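Local coordinates for member of DUF4221 family (Bacteroides vulgatus, PDB 3S9J), which is of unknown function but folds as a six-bladed beta-propeller and belongs to the DUF4221 family, at residues Asn6-Val11 with Phe360-Ala365; Glu303-Val308 with Ile316-Phe321. All blocks are in the same frame, centred on the assembly; numbering follows the deposited sequence.

In the fold
Both contacts pair antiparallel strands, and their centres lie about 10 Å apart on the same side of the chain's centre. Contact 1 joins the two ends of the chain: strand 8-19 lies beside strand 354-364 in one four-stranded sheet whose other members are 337-341 and 327-334. Contact 2 is nested inside that long closure and is the hairpin of strands 304-309 and 315-321 in the preceding sheet along the chain. The two sheets also touch: Val8 and Ile316 share a backbone hydrogen bond, Leu10 N bonds to Thr319 OG1, and the rings of Phe360 and Phe321 meet edge-to-face. The first strand thus completes the closing blade and also touches the hairpin of the blade before it.

Contact 1. Residues Asn6-Val11 with Phe360-Ala365; sequences NEVELV and FKIKNA
Val11 and Lys361 exchange two backbone hydrogen bonds, Val11 N to Lys361 O at 2.8 Å and Lys361 N to Val11 O at 2.9 Å, and Glu9 and Lys363 repeat the pattern. In that second pair Lys363 N reaches Glu9 O at 2.8 Å with a nearly straight N-H...O angle of 176°. A fifth bond, from Ala365 N to Glu7 O, carries the pairing beyond Asn364. The non-hydrogen-bonded pair Leu10 with Ile362 sits between the two doubly bonded pairs, and Val8 with Asn364 follows Glu9 with Lys363, ahead of that fifth bond. Leu10 CA adds a CA-H...O contact to Lys361 O at 3.3 Å.

The two faces of the sheet differ in character. On the face of Leu10 and Ile362, branched apolar chains pack together: Ile362 CG2, anti to its own backbone N, comes within 3.5 Å of Val8 CB, while Ile362 CG1 lies 4.1 Å from Leu10 CD2. Leucine and isoleucine suit this side because it is turned to the neighbouring blade, where Leu10 packs on Val306 and Val308 and Ile362 on Val278 and Tyr280. Leu10 CD2 also reaches Phe360 CB.

The opposite face carries Glu9, Val11, Lys361 and Lys363. Here Val11 CG2 rests 3.8 Å from Lys363 CG, the two chains crossing at about a right angle. The aliphatic CB and CG of the lysine do this packing at a partly open surface; chi2 (-63°) turns CD aside, and the chain end leads away from the strand. Lys361 takes its charge to a salt bridge with Glu336.

Pairing an N-terminal strand with the C-terminal strand in one blade is the "Velcro" closure of beta-propellers, by which the ring is fastened.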
loop_
_atom_site.group_PDB
_atom_site.type_symbol
_atom_site.label_atom_id
_atom_site.label_comp_id
_atom_site.label_asym_id
_atom_site.label_seq_id
_atom_site.Cartn_x
_atom_site.Cartn_y
_atom_site.Cartn_z
ATOM N N ASN A 6 -25.920 -3.970 -1.753
ATOM C CA ASN A 6 -26.207 -2.525 -1.897
ATOM C C ASN A 6 -26.810 -1.890 -0.641
ATOM O O ASN A 6 -27.586 -0.941 -0.714
ATOM C CB ASN A 6 -27.082 -2.237 -3.130
ATOM C CG ASN A 6 -26.901 -0.813 -3.653
ATOM O OD1 ASN A 6 -25.977 -0.107 -3.249
ATOM N ND2 ASN A 6 -27.786 -0.389 -4.545
ATOM N N GLU A 7 -26.404 -2.381 0.531
ATOM C CA GLU A 7 -26.894 -1.806 1.785
ATOM C C GLU A 7 -26.267 -0.436 2.069
ATOM O O GLU A 7 -26.966 0.479 2.519
ATOM C CB GLU A 7 -26.680 -2.769 2.961
ATOM C CG GLU A 7 -27.605 -3.977 2.912
ATOM C CD GLU A 7 -27.557 -4.808 4.177
ATOM O OE1 GLU A 7 -26.509 -5.438 4.445
ATOM O OE2 GLU A 7 -28.571 -4.831 4.900
ATOM N N VAL A 8 -24.972 -0.273 1.792
ATOM C CA VAL A 8 -24.305 0.973 2.139
ATOM C C VAL A 8 -23.654 1.670 0.951
ATOM O O VAL A 8 -23.482 1.092 -0.133
ATOM C CB VAL A 8 -23.248 0.787 3.281
ATOM C CG1 VAL A 8 -23.893 0.177 4.523
ATOM C CG2 VAL A 8 -22.043 -0.040 2.810
ATOM N N GLU A 9 -23.337 2.939 1.171
ATOM C CA GLU A 9 -22.554 3.727 0.242
ATOM C C GLU A 9 -21.612 4.666 0.993
ATOM O O GLU A 9 -21.813 4.980 2.164
ATOM C CB GLU A 9 -23.472 4.552 -0.661
ATOM C CG GLU A 9 -24.293 5.613 0.043
ATOM C CD GLU A 9 -25.207 6.384 -0.909
ATOM O OE1 GLU A 9 -24.876 6.510 -2.106
ATOM O OE2 GLU A 9 -26.252 6.872 -0.445
ATOM N N LEU A 10 -20.603 5.151 0.287
ATOM C CA LEU A 10 -19.640 6.092 0.846
ATOM C C LEU A 10 -20.009 7.526 0.456
ATOM O O LEU A 10 -20.215 7.817 -0.734
ATOM C CB LEU A 10 -18.241 5.773 0.334
ATOM C CG LEU A 10 -17.586 4.527 0.915
ATOM C CD1 LEU A 10 -16.348 4.147 0.115
ATOM C CD2 LEU A 10 -17.230 4.758 2.384
ATOM N N VAL A 11 -20.053 8.410 1.453
ATOM C CA VAL A 11 -20.494 9.779 1.259
ATOM C C VAL A 11 -19.494 10.766 1.848
ATOM O O VAL A 11 -19.081 10.620 3.004
ATOM C CB VAL A 11 -21.900 9.988 1.901
ATOM C CG1 VAL A 11 -22.375 11.455 1.751
ATOM C CG2 VAL A 11 -22.902 9.029 1.274
ATOM N N PHE A 360 -14.693 10.124 3.809
ATOM C CA PHE A 360 -15.891 9.417 3.374
ATOM C C PHE A 360 -16.439 8.549 4.475
ATOM O O PHE A 360 -15.727 7.713 5.020
ATOM C CB PHE A 360 -15.595 8.570 2.142
ATOM C CG PHE A 360 -15.318 9.399 0.942
ATOM C CD1 PHE A 360 -16.361 9.819 0.123
ATOM C CD2 PHE A 360 -14.033 9.846 0.683
ATOM C CE1 PHE A 360 -16.121 10.640 -0.970
ATOM C CE2 PHE A 360 -13.776 10.667 -0.383
ATOM C CZ PHE A 360 -14.828 11.085 -1.224
ATOM N N LYS A 361 -17.721 8.764 4.785
ATOM C CA LYS A 361 -18.447 7.974 5.787
ATOM C C LYS A 361 -19.363 6.977 5.126
ATOM O O LYS A 361 -19.797 7.175 3.995
ATOM C CB LYS A 361 -19.238 8.901 6.712
ATOM C CG LYS A 361 -18.287 9.844 7.487
ATOM C CD LYS A 361 -18.918 10.504 8.685
ATOM C CE LYS A 361 -17.843 11.118 9.609
ATOM N NZ LYS A 361 -17.584 10.272 10.832
ATOM N N ILE A 362 -19.658 5.899 5.848
ATOM C CA ILE A 362 -20.535 4.838 5.370
ATOM C C ILE A 362 -21.952 5.233 5.726
ATOM O O ILE A 362 -22.237 5.467 6.892
ATOM C CB ILE A 362 -20.204 3.512 6.066
ATOM C CG1 ILE A 362 -18.763 3.097 5.763
ATOM C CG2 ILE A 362 -21.186 2.419 5.665
ATOM C CD1 ILE A 362 -18.282 1.944 6.589
ATOM N N LYS A 363 -22.821 5.341 4.731
ATOM C CA LYS A 363 -24.249 5.661 4.962
ATOM C C LYS A 363 -25.147 4.588 4.338
ATOM O O LYS A 363 -24.808 4.020 3.302
ATOM C CB LYS A 363 -24.594 7.017 4.346
ATOM C CG LYS A 363 -23.775 8.221 4.860
ATOM C CD LYS A 363 -23.967 8.502 6.358
ATOM C CE LYS A 363 -23.309 9.831 6.769
ATOM N NZ LYS A 363 -23.001 9.904 8.238
ATOM N N ASN A 364 -26.308 4.323 4.941
ATOM C CA ASN A 364 -27.280 3.404 4.331
ATOM C C ASN A 364 -27.702 3.959 2.969
ATOM O O ASN A 364 -27.965 5.154 2.857
ATOM C CB ASN A 364 -28.508 3.215 5.231
ATOM C CG ASN A 364 -28.216 2.363 6.470
ATOM O OD1 ASN A 364 -27.066 2.009 6.764
ATOM N ND2 ASN A 364 -29.273 2.030 7.201
ATOM N N ALA A 365 -27.730 3.107 1.940
ATOM C CA ALA A 365 -28.061 3.528 0.566
ATOM C C ALA A 365 -29.572 3.611 0.311
ATOM O O ALA A 365 -30.373 3.396 1.223
ATOM C CB ALA A 365 -27.417 2.585 -0.445
#

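Contact 2. Residues Glu303-Val308 with Ile316-Phe321; sequences EFSVIV and IGETKF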
loop_
_atom_site.group_PDB
_atom_site.type_symbol
_atom_site.label_atom_id
_atom_site.label_comp_id
_atom_site.label_asym_id
_atom_site.label_seq_id
_atom_site.Cartn_x
_atom_site.Cartn_y
_atom_site.Cartn_z
ATOM N N GLU A 303 -10.969 6.494 -13.650
ATOM C CA GLU A 303 -12.039 6.386 -12.670
ATOM C C GLU A 303 -11.795 5.195 -11.766
ATOM O O GLU A 303 -11.020 4.282 -12.110
ATOM C CB GLU A 303 -13.374 6.282 -13.371
ATOM C CG GLU A 303 -13.681 7.537 -14.176
ATOM C CD GLU A 303 -14.822 7.369 -15.141
ATOM O OE1 GLU A 303 -14.930 6.281 -15.769
ATOM O OE2 GLU A 303 -15.585 8.353 -15.279
ATOM N N PHE A 304 -12.420 5.222 -10.601
ATOM C CA PHE A 304 -12.278 4.128 -9.641
ATOM C C PHE A 304 -13.507 3.973 -8.784
ATOM O O PHE A 304 -14.413 4.819 -8.776
ATOM C CB PHE A 304 -11.027 4.320 -8.763
ATOM C CG PHE A 304 -11.099 5.487 -7.830
ATOM C CD1 PHE A 304 -10.853 6.783 -8.303
ATOM C CD2 PHE A 304 -11.363 5.301 -6.476
ATOM C CE1 PHE A 304 -10.901 7.885 -7.456
ATOM C CE2 PHE A 304 -11.427 6.397 -5.620
ATOM C CZ PHE A 304 -11.186 7.695 -6.119
ATOM N N SER A 305 -13.575 2.848 -8.089
ATOM C CA SER A 305 -14.596 2.630 -7.113
ATOM C C SER A 305 -13.966 2.118 -5.829
ATOM O O SER A 305 -12.821 1.677 -5.810
ATOM C CB SER A 305 -15.644 1.629 -7.625
ATOM O OG SER A 305 -15.103 0.333 -7.762
ATOM N N VAL A 306 -14.762 2.152 -4.769
ATOM C CA VAL A 306 -14.408 1.522 -3.504
ATOM C C VAL A 306 -15.522 0.603 -3.072
ATOM O O VAL A 306 -16.676 1.029 -2.903
ATOM C CB VAL A 306 -14.140 2.561 -2.414
ATOM C CG1 VAL A 306 -13.823 1.849 -1.090
ATOM C CG2 VAL A 306 -12.971 3.497 -2.843
ATOM N N ILE A 307 -15.172 -0.671 -2.950
ATOM C CA ILE A 307 -16.049 -1.719 -2.454
ATOM C C ILE A 307 -15.914 -1.779 -0.929
ATOM O O ILE A 307 -14.800 -1.803 -0.409
ATOM C CB ILE A 307 -15.643 -3.093 -3.032
ATOM C CG1 ILE A 307 -15.629 -3.063 -4.570
ATOM C CG2 ILE A 307 -16.521 -4.187 -2.440
ATOM C CD1 ILE A 307 -14.716 -4.101 -5.244
ATOM N N VAL A 308 -17.038 -1.809 -0.225
ATOM C CA VAL A 308 -17.059 -1.946 1.224
ATOM C C VAL A 308 -17.459 -3.380 1.589
ATOM O O VAL A 308 -18.481 -3.871 1.128
ATOM C CB VAL A 308 -18.036 -0.947 1.886
ATOM C CG1 VAL A 308 -17.980 -1.097 3.416
ATOM C CG2 VAL A 308 -17.696 0.498 1.475
ATOM N N ILE A 316 -21.043 -5.176 1.150
ATOM C CA ILE A 316 -22.214 -4.441 1.632
ATOM C C ILE A 316 -22.482 -3.152 0.839
ATOM O O ILE A 316 -23.523 -2.522 1.004
ATOM C CB ILE A 316 -22.176 -4.171 3.159
ATOM C CG1 ILE A 316 -20.890 -3.438 3.600
ATOM C CG2 ILE A 316 -22.339 -5.472 3.901
ATOM C CD1 ILE A 316 -20.994 -2.818 5.007
ATOM N N GLY A 317 -21.551 -2.772 -0.034
ATOM C CA GLY A 317 -21.774 -1.645 -0.914
ATOM C C GLY A 317 -20.578 -1.331 -1.775
ATOM O O GLY A 317 -19.482 -1.900 -1.598
ATOM N N GLU A 318 -20.789 -0.425 -2.721
ATOM C CA GLU A 318 -19.729 -0.010 -3.613
ATOM C C GLU A 318 -20.051 1.352 -4.158
ATOM O O GLU A 318 -21.163 1.568 -4.665
ATOM C CB GLU A 318 -19.541 -1.023 -4.759
ATOM C CG GLU A 318 -18.407 -0.652 -5.718
ATOM C CD GLU A 318 -18.130 -1.677 -6.810
ATOM O OE1 GLU A 318 -18.838 -2.712 -6.883
ATOM O OE2 GLU A 318 -17.173 -1.429 -7.588
ATOM N N THR A 319 -19.087 2.263 -4.092
ATOM C CA THR A 319 -19.307 3.624 -4.556
ATOM C C THR A 319 -18.302 3.964 -5.648
ATOM O O THR A 319 -17.118 3.692 -5.514
ATOM C CB THR A 319 -19.208 4.605 -3.382
ATOM O OG1 THR A 319 -20.326 4.391 -2.513
ATOM C CG2 THR A 319 -19.178 6.046 -3.867
ATOM N N LYS A 320 -18.781 4.548 -6.739
ATOM C CA LYS A 320 -17.931 4.899 -7.887
ATOM C C LYS A 320 -17.488 6.355 -7.736
ATOM O O LYS A 320 -18.221 7.194 -7.215
ATOM C CB LYS A 320 -18.716 4.693 -9.198
ATOM C CG LYS A 320 -17.879 4.497 -10.478
ATOM C CD LYS A 320 -18.684 3.637 -11.503
ATOM C CE LYS A 320 -18.583 4.132 -12.934
ATOM N NZ LYS A 320 -17.183 4.227 -13.433
ATOM N N PHE A 321 -16.263 6.632 -8.156
ATOM C CA PHE A 321 -15.677 7.954 -8.056
ATOM C C PHE A 321 -15.223 8.432 -9.414
ATOM O O PHE A 321 -14.775 7.642 -10.256
ATOM C CB PHE A 321 -14.461 7.931 -7.128
ATOM C CG PHE A 321 -14.797 7.630 -5.696
ATOM C CD1 PHE A 321 -15.003 6.329 -5.272
ATOM C CD2 PHE A 321 -14.874 8.640 -4.765
ATOM C CE1 PHE A 321 -15.313 6.046 -3.966
ATOM C CE2 PHE A 321 -15.178 8.346 -3.448
ATOM C CZ PHE A 321 -15.395 7.045 -3.061
#
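Phe304 and Phe321, a hydrogen-bonded pair, hold their rings virtually parallel, planes at 1°, yet offset, with ring centres 4.8 Å apart and little overlap. CG of Phe304 lies between the backbone N and the carbonyl carbon (chi1 67°), and Phe321 CB sits over the face of the Phe304 ring, 3.6 Å from the centroid, in a CH-pi contact. Phe321 CE1 reaches on to Val306 CG2 at 3.6 Å; apolar side chains suit this buried face, where Val306 also packs on Tyr280 and Phe282.

At the other end of the pairing, two residues, Ile316 and Gly317, stand opposite the single Val308, a classic beta bulge. Ile316 N bonds to Val308 O at 2.9 Å, Gly317 N only weakly to the same oxygen, and Ile316 CG1 packs on Val308 CG1.

On the other face Ser305 OG donates to Glu318 OE2 at 2.7 Å, using the carboxylate's anti lone pair. The extended glutamate lies side by side with Ile307, whose CG1 is 3.6 Å from Glu318 CD. Ser238 OG also bonds to OE2, and Arg239 forms a salt bridge with OE1. An alanine in place of Glu318 would probably leave Arg239 without this charge partner and the hydroxyls of Ser305 and Ser238 without this acceptor.

Two hydroxyls and a guanidinium around one buried carboxylate imply that it is likely to stay ionised, tying the hairpin to the segment holding Ser238 and Arg239.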